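PDB 3JZ3: sensor protein QseC, which acts as the membrane histidine kinase of the QseB/QseC two-component system, switching on the flagella regulon through FlhDC transcription and possibly phosphorylating QseB. Local coordinates for residues R50-V55 against L184-R189; I76-L81 against V141-D146; S119-N124 against Q188-L193; V198-G201 against G207-A210. All coordinates share one frame; numbering follows the deposited sequence.

Interaction 1: R50-V55 against L184-R189; sequences RATRLV and LSIVQR. With SO4 (sulfate ion), chain C.
Thr52 meets Ile186 where the HisKA part of this cytoplasmic kinase segment, here helix 42-61, packs on helix 186-193 of the ATP-binding domain. Along 184-189, Leu184 comes first. It is poorly ordered and touches Asn124 of helix 115-131. Ile186 is the residue that makes the contact. Its CG2 packs on Thr52 CG2 at 3.4 Å. Its CG1 is anti to the backbone N (chi1 -165°), and the extended chain brings CD1 to 3.5 Å from Thr52 O. The Thr52 methyl is turned to the isoleucine, while OG1 bonds to Ile48 O in its own helix. The backbone of Val55 lies loosely by the same CD1, and its side chain packs on Leu58 of the second subunit. Val187 turns to helix 115-131 and Val198. Arg189 adds a polar tie between the two helices, a salt bridge from NH1 to Asp56. On another side of helix 42-61, Arg50 and Arg53 hold a sulfate, probably from the crystallisation liquor, at the edges of their guanidinium groups. Arg53 NH2 also makes a salt bridge to Asp72 of the second subunit. Arg50 NE and NH2 both grip sulfate O2 at 2.8 Å, and Arg53 NH2 reaches O3 at 3.0 Å.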
loop_
_atom_site.group_PDB
_atom_site.type_symbol
_atom_site.label_atom_id
_atom_site.label_comp_id
_atom_site.label_asym_id
_atom_site.label_seq_id
_atom_site.Cartn_x
_atom_site.Cartn_y
_atom_site.Cartn_z
ATOM N N ARG B 50 8.564 -0.792 -0.239
ATOM C CA ARG B 50 8.282 0.627 -0.444
ATOM C C ARG B 50 7.192 1.147 0.491
ATOM O O ARG B 50 7.318 2.238 1.040
ATOM C CB ARG B 50 7.888 0.888 -1.895
ATOM C CG ARG B 50 9.019 0.699 -2.880
ATOM C CD ARG B 50 8.479 0.561 -4.281
ATOM N NE ARG B 50 9.550 0.309 -5.235
ATOM C CZ ARG B 50 9.405 0.328 -6.554
ATOM N NH1 ARG B 50 8.222 0.590 -7.101
ATOM N NH2 ARG B 50 10.454 0.088 -7.329
ATOM N N ALA B 51 6.129 0.365 0.664
ATOM C CA ALA B 51 5.058 0.704 1.600
ATOM C C ALA B 51 5.568 0.724 3.038
ATOM O O ALA B 51 5.177 1.586 3.826
ATOM C CB ALA B 51 3.895 -0.260 1.457
ATOM N N THR B 52 6.451 -0.221 3.360
ATOM C CA THR B 52 7.080 -0.316 4.681
ATOM C C THR B 52 7.893 0.937 4.999
ATOM O O THR B 52 7.665 1.580 6.023
ATOM C CB THR B 52 7.980 -1.575 4.786
ATOM O OG1 THR B 52 7.162 -2.749 4.771
ATOM C CG2 THR B 52 8.815 -1.563 6.059
ATOM N N ARG B 53 8.830 1.275 4.113
ATOM C CA ARG B 53 9.672 2.466 4.257
ATOM C C ARG B 53 8.879 3.750 4.514
ATOM O O ARG B 53 9.201 4.507 5.436
ATOM C CB ARG B 53 10.577 2.624 3.034
ATOM C CG ARG B 53 12.028 2.279 3.309
ATOM C CD ARG B 53 12.629 1.370 2.247
ATOM N NE ARG B 53 12.493 1.868 0.879
ATOM C CZ ARG B 53 12.679 1.117 -0.207
ATOM N NH1 ARG B 53 13.007 -0.168 -0.090
ATOM N NH2 ARG B 53 12.532 1.643 -1.413
ATOM N N LEU B 54 7.839 3.979 3.716
ATOM C CA LEU B 54 7.004 5.169 3.856
ATOM C C LEU B 54 6.226 5.188 5.174
ATOM O O LEU B 54 6.288 6.172 5.920
ATOM C CB LEU B 54 6.043 5.301 2.667
ATOM C CG LEU B 54 5.110 6.520 2.614
ATOM C CD1 LEU B 54 5.883 7.839 2.688
ATOM C CD2 LEU B 54 4.254 6.473 1.357
ATOM N N VAL B 55 5.504 4.103 5.455
ATOM C CA VAL B 55 4.638 4.027 6.635
ATOM C C VAL B 55 5.462 3.980 7.923
ATOM O O VAL B 55 5.066 4.562 8.936
ATOM C CB VAL B 55 3.629 2.846 6.545
ATOM C CG1 VAL B 55 2.845 2.695 7.838
ATOM C CG2 VAL B 55 2.667 3.053 5.377
ATOM N N LEU B 184 14.570 -4.378 9.109
ATOM C CA LEU B 184 13.126 -4.465 9.345
ATOM C C LEU B 184 12.798 -4.311 10.836
ATOM O O LEU B 184 12.638 -5.295 11.569
ATOM C CB LEU B 184 12.554 -5.771 8.770
ATOM C CG LEU B 184 12.318 -5.922 7.257
ATOM C CD1 LEU B 184 13.573 -5.727 6.398
ATOM C CD2 LEU B 184 11.687 -7.275 6.962
ATOM N N SER B 185 12.717 -3.054 11.266
ATOM C CA SER B 185 12.415 -2.696 12.648
ATOM C C SER B 185 11.049 -2.020 12.740
ATOM O O SER B 185 10.638 -1.566 13.813
ATOM C CB SER B 185 13.497 -1.769 13.201
ATOM O OG SER B 185 13.549 -0.559 12.461
ATOM N N ILE B 186 10.362 -1.941 11.601
ATOM C CA ILE B 186 8.963 -1.519 11.561
ATOM C C ILE B 186 8.119 -2.602 12.233
ATOM O O ILE B 186 7.085 -2.309 12.847
ATOM C CB ILE B 186 8.467 -1.256 10.107
ATOM C CG1 ILE B 186 7.144 -0.473 10.125
ATOM C CG2 ILE B 186 8.360 -2.564 9.314
ATOM C CD1 ILE B 186 6.455 -0.321 8.762
ATOM N N VAL B 187 8.584 -3.846 12.109
ATOM C CA VAL B 187 7.992 -4.995 12.783
ATOM C C VAL B 187 7.972 -4.737 14.287
ATOM O O VAL B 187 6.933 -4.885 14.927
ATOM C CB VAL B 187 8.756 -6.302 12.455
ATOM C CG1 VAL B 187 8.237 -7.466 13.289
ATOM C CG2 VAL B 187 8.653 -6.622 10.960
ATOM N N GLN B 188 9.111 -4.317 14.835
ATOM C CA GLN B 188 9.203 -3.966 16.251
ATOM C C GLN B 188 8.294 -2.789 16.618
ATOM O O GLN B 188 7.679 -2.788 17.683
ATOM C CB GLN B 188 10.654 -3.670 16.646
ATOM N N ARG B 189 8.205 -1.805 15.727
ATOM C CA ARG B 189 7.431 -0.588 15.977
ATOM C C ARG B 189 5.921 -0.844 15.942
ATOM O O ARG B 189 5.191 -0.405 16.836
ATOM C CB ARG B 189 7.825 0.504 14.974
ATOM C CG ARG B 189 7.203 1.869 15.229
ATOM C CD ARG B 189 7.820 2.947 14.328
ATOM N NE ARG B 189 9.078 3.473 14.865
ATOM C CZ ARG B 189 10.294 3.094 14.474
ATOM N NH1 ARG B 189 10.451 2.177 13.525
ATOM N NH2 ARG B 189 11.362 3.641 15.035
HETATM S S SO4 C . 13.006 -0.498 -4.218
HETATM O O1 SO4 C . 12.035 -0.860 -3.187
HETATM O O2 SO4 C . 12.357 0.317 -5.242
HETATM O O3 SO4 C . 14.096 0.266 -3.615
HETATM O O4 SO4 C . 13.536 -1.715 -4.827
#

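Interaction 2: I76-L81 against V141-D146; sequences IPLEDL and VTLNAD
Leu143 of strand 138-143 fits against the first turn of helix 78-95, where Leu78 and Glu79 receive it. The leucine can be followed outward. From CB, directed at the helix start, CG is anti to the backbone N (chi1 175°), which carries the methyls to the helix. The two methyls then part. CD1 goes to Leu78 and stands 4.1 Å from its CB. CD2 goes to Glu79, where it is 3.8 Å from the backbone N and 3.8 Å from CG. It also lies 4.0 Å from Leu78 C, so this methyl rests on the peptide unit between the two residues. The glutamate crosses the leucine at about a right angle and offers its aliphatic part. Its carboxylate is held beyond the contact, with OE2 bonded to His107 ND1 and OE1 to Ser108 N. The polar tip is therefore satisfied while the methylene faces the leucine. No hydrogen bond joins the two segments.

Pro77 sits at the N-cap position, directly before the helix. Leu78 itself packs on Trp214, and its backbone is hydrogen-bonded to Ile109. Leu143 has further apolar neighbours in Leu104 and Phe148 on the adjacent strands. The contact thus presses a helix start onto the inner face of the mixed sheet. This layering of helices on one sheet is the alpha/beta sandwich of the Bergerat fold, the ATP-binding fold shared by histidine kinases, DNA gyrase B and HSP90.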
loop_
_atom_site.group_PDB
_atom_site.type_symbol
_atom_site.label_atom_id
_atom_site.label_comp_id
_atom_site.label_asym_id
_atom_site.label_seq_id
_atom_site.Cartn_x
_atom_site.Cartn_y
_atom_site.Cartn_z
ATOM N N ILE B 76 -9.229 -7.813 15.246
ATOM C CA ILE B 76 -8.686 -8.496 14.078
ATOM C C ILE B 76 -8.604 -10.003 14.314
ATOM O O ILE B 76 -7.916 -10.450 15.235
ATOM C CB ILE B 76 -7.287 -7.929 13.667
ATOM C CG1 ILE B 76 -7.299 -6.391 13.602
ATOM C CG2 ILE B 76 -6.809 -8.541 12.343
ATOM C CD1 ILE B 76 -8.407 -5.782 12.730
ATOM N N PRO B 77 -9.312 -10.790 13.485
ATOM C CA PRO B 77 -9.166 -12.244 13.530
ATOM C C PRO B 77 -7.832 -12.645 12.895
ATOM O O PRO B 77 -7.623 -12.436 11.695
ATOM C CB PRO B 77 -10.348 -12.761 12.693
ATOM C CG PRO B 77 -11.162 -11.544 12.308
ATOM C CD PRO B 77 -10.270 -10.360 12.449
ATOM N N LEU B 78 -6.942 -13.207 13.705
ATOM C CA LEU B 78 -5.571 -13.481 13.278
ATOM C C LEU B 78 -5.418 -14.646 12.304
ATOM O O LEU B 78 -4.449 -14.680 11.544
ATOM C CB LEU B 78 -4.639 -13.642 14.484
ATOM C CG LEU B 78 -4.456 -12.390 15.352
ATOM C CD1 LEU B 78 -3.371 -12.630 16.366
ATOM C CD2 LEU B 78 -4.135 -11.141 14.527
ATOM N N GLU B 79 -6.366 -15.586 12.323
ATOM C CA GLU B 79 -6.412 -16.665 11.325
ATOM C C GLU B 79 -6.453 -16.087 9.913
ATOM O O GLU B 79 -5.608 -16.408 9.072
ATOM C CB GLU B 79 -7.634 -17.569 11.533
ATOM C CG GLU B 79 -7.447 -18.674 12.553
ATOM C CD GLU B 79 -8.695 -19.535 12.724
ATOM O OE1 GLU B 79 -9.681 -19.069 13.350
ATOM O OE2 GLU B 79 -8.683 -20.688 12.238
ATOM N N ASP B 80 -7.440 -15.224 9.682
ATOM C CA ASP B 80 -7.688 -14.607 8.384
ATOM C C ASP B 80 -6.498 -13.779 7.902
ATOM O O ASP B 80 -6.110 -13.875 6.745
ATOM C CB ASP B 80 -8.948 -13.738 8.447
ATOM C CG ASP B 80 -10.172 -14.505 8.943
ATOM O OD1 ASP B 80 -10.039 -15.679 9.362
ATOM O OD2 ASP B 80 -11.278 -13.923 8.917
ATOM N N LEU B 81 -5.926 -12.985 8.803
ATOM C CA LEU B 81 -4.754 -12.160 8.519
ATOM C C LEU B 81 -3.551 -12.995 8.069
ATOM O O LEU B 81 -2.882 -12.653 7.091
ATOM C CB LEU B 81 -4.387 -11.338 9.757
ATOM C CG LEU B 81 -3.182 -10.395 9.703
ATOM C CD1 LEU B 81 -3.550 -9.108 9.003
ATOM C CD2 LEU B 81 -2.672 -10.108 11.107
ATOM N N VAL B 141 4.669 -21.062 9.107
ATOM C CA VAL B 141 3.879 -20.018 9.759
ATOM C C VAL B 141 2.895 -20.683 10.717
ATOM O O VAL B 141 2.069 -21.495 10.299
ATOM C CB VAL B 141 3.118 -19.131 8.743
ATOM C CG1 VAL B 141 2.421 -17.973 9.451
ATOM C CG2 VAL B 141 4.066 -18.597 7.678
ATOM N N THR B 142 2.991 -20.335 11.997
ATOM C CA THR B 142 2.210 -20.992 13.038
ATOM C C THR B 142 1.463 -19.978 13.895
ATOM O O THR B 142 2.054 -19.025 14.392
ATOM C CB THR B 142 3.114 -21.861 13.951
ATOM O OG1 THR B 142 3.814 -22.825 13.156
ATOM C CG2 THR B 142 2.294 -22.596 15.011
ATOM N N LEU B 143 0.163 -20.188 14.063
ATOM C CA LEU B 143 -0.625 -19.369 14.969
ATOM C C LEU B 143 -0.939 -20.145 16.245
ATOM O O LEU B 143 -1.570 -21.204 16.198
ATOM C CB LEU B 143 -1.919 -18.900 14.300
ATOM C CG LEU B 143 -2.920 -18.126 15.163
ATOM C CD1 LEU B 143 -2.334 -16.812 15.686
ATOM C CD2 LEU B 143 -4.205 -17.881 14.382
ATOM N N ASN B 144 -0.481 -19.605 17.372
ATOM C CA ASN B 144 -0.779 -20.150 18.692
ATOM C C ASN B 144 -1.702 -19.196 19.457
ATOM O O ASN B 144 -2.003 -18.102 18.970
ATOM C CB ASN B 144 0.518 -20.406 19.460
ATOM C CG ASN B 144 1.411 -21.412 18.764
ATOM O OD1 ASN B 144 0.996 -22.539 18.497
ATOM N ND2 ASN B 144 2.641 -21.009 18.456
ATOM N N ALA B 145 -2.151 -19.612 20.642
ATOM C CA ALA B 145 -3.098 -18.823 21.452
ATOM C C ALA B 145 -2.645 -17.383 21.716
ATOM O O ALA B 145 -3.433 -16.445 21.570
ATOM C CB ALA B 145 -3.403 -19.537 22.768
ATOM N N ASP B 146 -1.376 -17.216 22.083
ATOM C CA ASP B 146 -0.846 -15.910 22.472
ATOM C C ASP B 146 0.404 -15.488 21.689
ATOM O O ASP B 146 1.139 -14.594 22.114
ATOM C CB ASP B 146 -0.567 -15.883 23.980
ATOM C CG ASP B 146 0.453 -16.925 24.414
ATOM O OD1 ASP B 146 0.872 -17.764 23.580
ATOM O OD2 ASP B 146 0.836 -16.904 25.604
#

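Interaction 3: S119-N124 against Q188-L193; sequences SLLVRN and QRIAKL
Leu121 and Ile190 run antiparallel alongside each other between helices 115-131 and 186-193. The axes of the two segments approach to 9.6 Å, with 138° between their directions. CG of Leu121 is anti to the backbone N (chi1 -172°). Its CD1 reaches the backbone of the partner helix, 3.5 Å from Ile190 CG2 and 3.7 Å from Ala191 N. Ala191 CB lies 4.0 Å from the same methyl. Ile190 adopts the other arrangement: CG1 lies beside the backbone N (chi1 -75°), which leaves CG2 anti to it. CG2 faces Leu121, while CD1 runs on to Leu120 CB at 4.3 Å. The opposing residues are all apolar, and no hydrogen bond crosses.

Asn124 folds back on its own helix. Its ND2 donates to Leu120 O at 2.8 Å, from above the carbonyl plane. The backbone N of Asn124 reaches that oxygen from the opposite face. ND2 also bonds to Thr52 OG1, so the buried amide links helix 42-61 to this one. Such packing belongs to the helical layer of the Bergerat fold, and helix 115-131 carries a sequence resembling the N box of histidine kinases.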
loop_
_atom_site.group_PDB
_atom_site.type_symbol
_atom_site.label_atom_id
_atom_site.label_comp_id
_atom_site.label_asym_id
_atom_site.label_seq_id
_atom_site.Cartn_x
_atom_site.Cartn_y
_atom_site.Cartn_z
ATOM N N SER B 119 -1.060 -6.262 8.735
ATOM C CA SER B 119 -0.803 -6.911 7.462
ATOM C C SER B 119 0.637 -6.650 7.015
ATOM O O SER B 119 1.313 -7.558 6.534
ATOM C CB SER B 119 -1.807 -6.427 6.413
ATOM O OG SER B 119 -1.504 -6.952 5.137
ATOM N N LEU B 120 1.097 -5.411 7.195
ATOM C CA LEU B 120 2.478 -5.022 6.886
ATOM C C LEU B 120 3.491 -5.764 7.746
ATOM O O LEU B 120 4.487 -6.265 7.234
ATOM C CB LEU B 120 2.676 -3.513 7.072
ATOM C CG LEU B 120 2.261 -2.566 5.948
ATOM C CD1 LEU B 120 2.410 -1.127 6.415
ATOM C CD2 LEU B 120 3.083 -2.813 4.687
ATOM N N LEU B 121 3.236 -5.807 9.052
ATOM C CA LEU B 121 4.071 -6.552 9.993
ATOM C C LEU B 121 4.246 -7.998 9.536
ATOM O O LEU B 121 5.374 -8.467 9.363
ATOM C CB LEU B 121 3.457 -6.517 11.397
ATOM C CG LEU B 121 4.268 -7.087 12.566
ATOM C CD1 LEU B 121 3.721 -6.579 13.885
ATOM C CD2 LEU B 121 4.295 -8.614 12.558
ATOM N N VAL B 122 3.128 -8.691 9.331
ATOM C CA VAL B 122 3.151 -10.113 8.989
ATOM C C VAL B 122 3.880 -10.340 7.668
ATOM O O VAL B 122 4.698 -11.253 7.546
ATOM C CB VAL B 122 1.721 -10.724 8.941
ATOM C CG1 VAL B 122 1.757 -12.135 8.384
ATOM C CG2 VAL B 122 1.094 -10.726 10.331
ATOM N N ARG B 123 3.590 -9.482 6.696
ATOM C CA ARG B 123 4.141 -9.611 5.357
ATOM C C ARG B 123 5.661 -9.396 5.299
ATOM O O ARG B 123 6.352 -10.060 4.530
ATOM C CB ARG B 123 3.414 -8.667 4.404
ATOM C CG ARG B 123 3.688 -8.939 2.947
ATOM C CD ARG B 123 3.010 -10.200 2.448
ATOM N NE ARG B 123 3.352 -10.449 1.050
ATOM C CZ ARG B 123 2.756 -9.872 0.009
ATOM N NH1 ARG B 123 1.773 -8.999 0.186
ATOM N NH2 ARG B 123 3.148 -10.171 -1.220
ATOM N N ASN B 124 6.169 -8.479 6.115
ATOM C CA ASN B 124 7.610 -8.277 6.252
ATOM C C ASN B 124 8.333 -9.516 6.766
ATOM O O ASN B 124 9.380 -9.895 6.238
ATOM C CB ASN B 124 7.906 -7.086 7.161
ATOM C CG ASN B 124 7.939 -5.781 6.407
ATOM O OD1 ASN B 124 8.921 -5.465 5.739
ATOM N ND2 ASN B 124 6.864 -5.011 6.507
ATOM N N GLN B 188 9.111 -4.317 14.835
ATOM C CA GLN B 188 9.203 -3.966 16.251
ATOM C C GLN B 188 8.294 -2.789 16.618
ATOM O O GLN B 188 7.679 -2.788 17.683
ATOM C CB GLN B 188 10.654 -3.670 16.646
ATOM N N ARG B 189 8.205 -1.805 15.727
ATOM C CA ARG B 189 7.431 -0.588 15.977
ATOM C C ARG B 189 5.921 -0.844 15.942
ATOM O O ARG B 189 5.191 -0.405 16.836
ATOM C CB ARG B 189 7.825 0.504 14.974
ATOM C CG ARG B 189 7.203 1.869 15.229
ATOM C CD ARG B 189 7.820 2.947 14.328
ATOM N NE ARG B 189 9.078 3.473 14.865
ATOM C CZ ARG B 189 10.294 3.094 14.474
ATOM N NH1 ARG B 189 10.451 2.177 13.525
ATOM N NH2 ARG B 189 11.362 3.641 15.035
ATOM N N ILE B 190 5.464 -1.547 14.910
ATOM C CA ILE B 190 4.054 -1.909 14.777
ATOM C C ILE B 190 3.626 -2.817 15.931
ATOM O O ILE B 190 2.573 -2.602 16.538
ATOM C CB ILE B 190 3.769 -2.577 13.410
ATOM C CG1 ILE B 190 3.758 -1.523 12.302
ATOM C CG2 ILE B 190 2.449 -3.346 13.431
ATOM C CD1 ILE B 190 3.862 -2.104 10.903
ATOM N N ALA B 191 4.453 -3.817 16.229
ATOM C CA ALA B 191 4.205 -4.727 17.342
ATOM C C ALA B 191 4.003 -3.961 18.648
ATOM O O ALA B 191 3.004 -4.169 19.340
ATOM C CB ALA B 191 5.348 -5.729 17.481
ATOM N N LYS B 192 4.944 -3.066 18.958
ATOM C CA LYS B 192 4.921 -2.273 20.192
ATOM C C LYS B 192 3.664 -1.417 20.282
ATOM O O LYS B 192 3.079 -1.276 21.353
ATOM C CB LYS B 192 6.172 -1.393 20.300
ATOM N N LEU B 193 3.253 -0.863 19.146
ATOM C CA LEU B 193 2.024 -0.082 19.062
ATOM C C LEU B 193 0.793 -0.930 19.407
ATOM O O LEU B 193 -0.162 -0.428 19.997
ATOM C CB LEU B 193 1.892 0.533 17.664
ATOM C CG LEU B 193 0.680 1.391 17.295
ATOM C CD1 LEU B 193 0.673 2.711 18.054
ATOM C CD2 LEU B 193 0.665 1.643 15.799
#

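Interaction 4: V198-G201 against G207-A210; sequences VEFG and GFEA
Gly201 and Glu209 form an antiparallel hydrogen-bonded pair. Gly201 N donates to Glu209 O at 3.0 Å, and Glu209 N donates to Gly201 O at 2.9 Å. Both bonds are bent at the hydrogen. They join strands 197-202 and 208-213 at this pair, and Glu199 with Lys211 continues the pairing. Next along the strands, Phe200 and Ala210 form a non-hydrogen-bonded pair. Here the contact is made by CA-H...O approaches instead: Phe200 CA lies 3.4 Å from Glu209 O, and Ala210 CA lies 3.5 Å from Glu199 O. Glu209 O thus receives both the Gly201 amide and the Phe200 CA-H.

Outward from the backbone lie the aromatic rings. Phe200 has CG beside its backbone N (chi1 -60°), while Phe208 has CG anti to its own (chi1 -169°). The rings touch at their borders without stacking, their planes at 24°. Phe200 CD2 comes to 3.4 Å from Phe208 CZ. Ala210 CB supports the same ring at 3.8 Å from Phe200 CD2. Helix 115-131 meets this side of the sheet: Leu125 touches both Phe200 and Ala210, and Asn128 touches Phe208. Ala210 is also hydrogen-bonded through its backbone to Val150, so strand 208-213 lies between 147-151 and the outermost strand 197-202.

Gly207 has backbone angles that suit glycine as the chain enters the second strand. Glu199 OE1 and Glu209 OE2, like charges, stay 6.9 Å apart. The chemistry implies a hairpin joined by main-chain bonds, with an apolar patch that helix 115-131 covers only in part, Phe200 remaining exposed.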
loop_
_atom_site.group_PDB
_atom_site.type_symbol
_atom_site.label_atom_id
_atom_site.label_comp_id
_atom_site.label_asym_id
_atom_site.label_seq_id
_atom_site.Cartn_x
_atom_site.Cartn_y
_atom_site.Cartn_z
ATOM N N VAL B 198 8.156 -8.743 19.905
ATOM C CA VAL B 198 8.763 -9.561 18.862
ATOM C C VAL B 198 10.149 -10.047 19.281
ATOM O O VAL B 198 11.001 -9.259 19.691
ATOM C CB VAL B 198 8.782 -8.848 17.478
ATOM C CG1 VAL B 198 9.512 -7.504 17.544
ATOM C CG2 VAL B 198 9.375 -9.766 16.400
ATOM N N GLU B 199 10.347 -11.358 19.193
ATOM C CA GLU B 199 11.617 -11.989 19.536
ATOM C C GLU B 199 12.187 -12.704 18.322
ATOM O O GLU B 199 11.510 -13.523 17.700
ATOM C CB GLU B 199 11.432 -12.976 20.691
ATOM C CG GLU B 199 11.220 -12.316 22.048
ATOM C CD GLU B 199 10.229 -13.066 22.933
ATOM O OE1 GLU B 199 9.935 -14.251 22.650
ATOM O OE2 GLU B 199 9.736 -12.462 23.913
ATOM N N PHE B 200 13.430 -12.375 17.985
ATOM C CA PHE B 200 14.147 -13.039 16.901
ATOM C C PHE B 200 15.158 -14.027 17.479
ATOM O O PHE B 200 15.588 -13.884 18.627
ATOM C CB PHE B 200 14.844 -12.011 16.003
ATOM C CG PHE B 200 13.901 -11.026 15.357
ATOM C CD1 PHE B 200 13.698 -9.767 15.918
ATOM C CD2 PHE B 200 13.215 -11.357 14.191
ATOM C CE1 PHE B 200 12.825 -8.851 15.324
ATOM C CE2 PHE B 200 12.341 -10.449 13.589
ATOM C CZ PHE B 200 12.148 -9.193 14.156
ATOM N N GLY B 201 15.525 -15.034 16.690
ATOM C CA GLY B 201 16.492 -16.040 17.129
ATOM C C GLY B 201 16.660 -17.211 16.179
ATOM O O GLY B 201 16.078 -17.232 15.091
ATOM N N GLY B 207 17.973 -22.736 11.517
ATOM C CA GLY B 207 17.277 -21.741 10.704
ATOM C C GLY B 207 16.833 -20.534 11.512
ATOM O O GLY B 207 16.993 -20.505 12.735
ATOM N N PHE B 208 16.270 -19.540 10.828
ATOM C CA PHE B 208 15.820 -18.305 11.473
ATOM C C PHE B 208 14.397 -18.425 12.018
ATOM O O PHE B 208 13.587 -19.201 11.507
ATOM C CB PHE B 208 15.930 -17.123 10.504
ATOM C CG PHE B 208 15.735 -15.779 11.152
ATOM C CD1 PHE B 208 16.718 -15.239 11.978
ATOM C CD2 PHE B 208 14.571 -15.047 10.929
ATOM C CE1 PHE B 208 16.541 -13.989 12.577
ATOM C CE2 PHE B 208 14.385 -13.797 11.522
ATOM C CZ PHE B 208 15.374 -13.268 12.347
ATOM N N GLU B 209 14.107 -17.654 13.062
ATOM C CA GLU B 209 12.798 -17.672 13.705
ATOM C C GLU B 209 12.400 -16.283 14.205
ATOM O O GLU B 209 13.215 -15.560 14.784
ATOM C CB GLU B 209 12.794 -18.676 14.861
ATOM C CG GLU B 209 11.461 -18.805 15.595
ATOM C CD GLU B 209 11.575 -19.570 16.904
ATOM O OE1 GLU B 209 12.226 -20.639 16.920
ATOM O OE2 GLU B 209 11.008 -19.104 17.918
ATOM N N ALA B 210 11.143 -15.922 13.965
ATOM C CA ALA B 210 10.557 -14.703 14.510
ATOM C C ALA B 210 9.257 -15.060 15.219
ATOM O O ALA B 210 8.422 -15.779 14.664
ATOM C CB ALA B 210 10.309 -13.692 13.405
#

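Overall arrangement
From the N terminus, helix 42-61 comes first, and interaction 1 ties it to helix 186-193, closing the longest loop. Interaction 2 falls wholly within that loop. It joins the start of helix 78-95 to strand 138-143, on the other side of the chain's centre. Interaction 3 starts on helix 115-131, inside the loop of interaction 2, and closes beyond it, so the two cross. It ends on the same helix as interaction 1, and their centres are about 7 Å apart. Interaction 4 follows in series, a short hairpin at the sheet edge, touching helix 186-193 through Val198. Together they join helix 42-61 of the HisKA region, the helical layer and the sheet.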